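Side-chain contact in class I SAM-dependent methyltransferase (PDB 3CVO), which is of unknown function but has the Rossmann-like fold of class I methyltransferases and probably transfers methyl groups from S-adenosylmethionine: residues H162-E165 with E166-A170. Numbering follows the deposited sequence.
Sequences HQVE and EFLGA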
ATOM      1  N   HIS A 162      -9.962  15.055   5.291  1.00 36.84           N
ATOM      2  CA  HIS A 162     -11.110  14.671   6.085  1.00 39.00           C
ATOM      3  C   HIS A 162     -11.572  13.214   5.829  1.00 38.65           C
ATOM      4  O   HIS A 162     -12.479  12.730   6.498  1.00 39.83           O
ATOM      5  CB  HIS A 162     -12.189  15.714   5.958  1.00 40.75           C
ATOM      6  CG  HIS A 162     -11.839  16.995   6.658  1.00 54.90           C
ATOM      7  ND1 HIS A 162     -11.074  17.985   6.069  1.00 63.76           N
ATOM      8  CD2 HIS A 162     -12.121  17.433   7.907  1.00 60.56           C
ATOM      9  CE1 HIS A 162     -10.908  18.979   6.923  1.00 61.12           C
ATOM     10  NE2 HIS A 162     -11.535  18.671   8.043  1.00 66.46           N
ATOM     11  N   GLN A 163     -10.840  12.547   4.910  1.00 38.99           N
ATOM     12  CA  GLN A 163     -10.925  11.066   4.534  1.00 33.81           C
ATOM     13  C   GLN A 163     -10.347  10.187   5.710  1.00 32.27           C
ATOM     14  O   GLN A 163     -10.452   8.966   5.805  1.00 28.68           O
ATOM     15  CB  GLN A 163     -10.120  10.782   3.238  1.00 35.81           C
ATOM     16  CG  GLN A 163      -8.619  10.480   3.436  1.00 35.60           C
ATOM     17  CD  GLN A 163      -7.790  10.330   2.129  1.00 36.63           C
ATOM     18  OE1 GLN A 163      -7.569   9.213   1.626  1.00 36.01           O
ATOM     19  NE2 GLN A 163      -7.328  11.454   1.595  1.00 27.93           N
ATOM     20  N   VAL A 164      -9.731  10.916   6.607  1.00 27.03           N
ATOM     21  CA  VAL A 164      -9.260  10.439   7.912  1.00 28.35           C
ATOM     22  C   VAL A 164     -10.462   9.942   8.752  1.00 23.21           C
ATOM     23  O   VAL A 164     -10.378   8.962   9.478  1.00 23.01           O
ATOM     24  CB  VAL A 164      -8.528  11.665   8.639  1.00 31.13           C
ATOM     25  CG1 VAL A 164      -8.171  11.387  10.048  1.00 30.29           C
ATOM     26  CG2 VAL A 164      -7.279  12.078   7.818  1.00 30.10           C
ATOM     27  N   GLU A 165     -11.576  10.654   8.669  1.00 24.19           N
ATOM     28  CA  GLU A 165     -12.667  10.436   9.625  1.00 24.71           C
ATOM     29  C   GLU A 165     -13.341   9.082   9.373  1.00 27.02           C
ATOM     30  O   GLU A 165     -13.921   8.458  10.278  1.00 23.84           O
ATOM     31  CB  GLU A 165     -13.658  11.605   9.593  1.00 25.52           C
ATOM     32  CG  GLU A 165     -12.991  12.857  10.011  1.00 26.73           C
ATOM     33  CD  GLU A 165     -13.895  14.076  10.044  1.00 31.66           C
ATOM     34  OE1 GLU A 165     -15.118  13.921  10.046  1.00 29.13           O
ATOM     35  OE2 GLU A 165     -13.354  15.195  10.081  1.00 28.41           O
ATOM     36  N   GLU A 166     -13.192   8.598   8.152  1.00 25.62           N
ATOM     37  CA  GLU A 166     -13.795   7.299   7.805  1.00 26.13           C
ATOM     38  C   GLU A 166     -13.288   6.227   8.757  1.00 26.58           C
ATOM     39  O   GLU A 166     -14.024   5.300   9.172  1.00 25.85           O
ATOM     40  CB  GLU A 166     -13.477   6.865   6.382  1.00 26.77           C
ATOM     41  CG  GLU A 166     -14.081   5.499   6.102  1.00 29.12           C
ATOM     42  CD  GLU A 166     -13.866   4.942   4.710  1.00 43.63           C
ATOM     43  OE1 GLU A 166     -13.182   5.595   3.889  1.00 32.97           O
ATOM     44  OE2 GLU A 166     -14.400   3.817   4.467  1.00 42.12           O
ATOM     45  N   PHE A 167     -12.016   6.350   9.113  1.00 23.27           N
ATOM     46  CA  PHE A 167     -11.360   5.345   9.963  1.00 22.64           C
ATOM     47  C   PHE A 167     -11.062   5.776  11.397  1.00 22.67           C
ATOM     48  O   PHE A 167     -10.963   4.932  12.292  1.00 23.40           O
ATOM     49  CB  PHE A 167     -10.103   4.838   9.287  1.00 23.40           C
ATOM     50  CG  PHE A 167     -10.384   4.138   7.988  1.00 24.20           C
ATOM     51  CD1 PHE A 167     -11.018   2.898   7.980  1.00 19.95           C
ATOM     52  CD2 PHE A 167     -10.042   4.717   6.795  1.00 25.93           C
ATOM     53  CE1 PHE A 167     -11.322   2.249   6.796  1.00 25.55           C
ATOM     54  CE2 PHE A 167     -10.294   4.074   5.602  1.00 27.69           C
ATOM     55  CZ  PHE A 167     -10.932   2.823   5.593  1.00 26.46           C
ATOM     56  N   LEU A 168     -10.905   7.077  11.617  1.00 23.53           N
ATOM     57  CA  LEU A 168     -10.528   7.611  12.928  1.00 22.53           C
ATOM     58  C   LEU A 168     -11.745   8.091  13.711  1.00 25.04           C
ATOM     59  O   LEU A 168     -11.702   8.327  14.928  1.00 22.49           O
ATOM     60  CB  LEU A 168      -9.466   8.742  12.781  1.00 21.21           C
ATOM     61  CG  LEU A 168      -8.049   8.165  12.709  1.00 24.74           C
ATOM     62  CD1 LEU A 168      -7.770   7.432  11.375  1.00 24.07           C
ATOM     63  CD2 LEU A 168      -7.023   9.319  12.912  1.00 26.25           C
ATOM     64  N   GLY A 169     -12.828   8.213  12.965  1.00 25.52           N
ATOM     65  CA  GLY A 169     -14.060   8.791  13.444  1.00 24.08           C
ATOM     66  C   GLY A 169     -14.075  10.316  13.503  1.00 24.97           C
ATOM     67  O   GLY A 169     -13.206  10.964  12.981  1.00 25.73           O
ATOM     68  N   ALA A 170     -15.074  10.856  14.185  1.00 23.65           N
ATOM     69  CA  ALA A 170     -15.270  12.321  14.294  1.00 23.84           C
ATOM     70  C   ALA A 170     -14.263  12.913  15.268  1.00 22.37           C
ATOM     71  O   ALA A 170     -14.098  12.403  16.373  1.00 23.12           O
ATOM     72  CB  ALA A 170     -16.713  12.663  14.739  1.00 25.90           C
TER
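The Phe167 ring meets Gln163 O obliquely, 4.4 Å from CD2, and carries Glu166 CG 4.0 Å above the centre of one face; Phe142 packs against the ring edge-to-face. At the edge of the His162 imidazole, in its plane, lies Glu165 OE2, 3.3 Å from CD2. That oxygen is hydrogen-bonded to Tyr155 OH, while the amide of Gln163 bonds to Trp160 O and Gln194. The backbone forms a short helix, 165-168, entered from a 3-10 segment. Val164 O accepts two bonds, from Phe167 N above its carbonyl plane and from Leu168 N at 2.9 Å, nearly in line with the C=O. Glu165 O takes Gly169 N, where positive phi ends the helix. Helix 165-168 lies in the connection from strand 148-152 to 172-174, an outermost strand of the seven-stranded Rossmann-like methyltransferase sheet (order 3-2-1-4-5-7-6). With CG1 anti to the backbone N (chi1 172°), Val164 sets that methyl 3.7 Å from Leu168 CD2. The leucine also touches helix 133-143 and Phe180, so an alanine here would probably open a gap between helix and sheet and leave Val164 CG1 without its methyl partner. Glu165 CA makes a CA-H...O contact with Gly169 O at 3.4 Å.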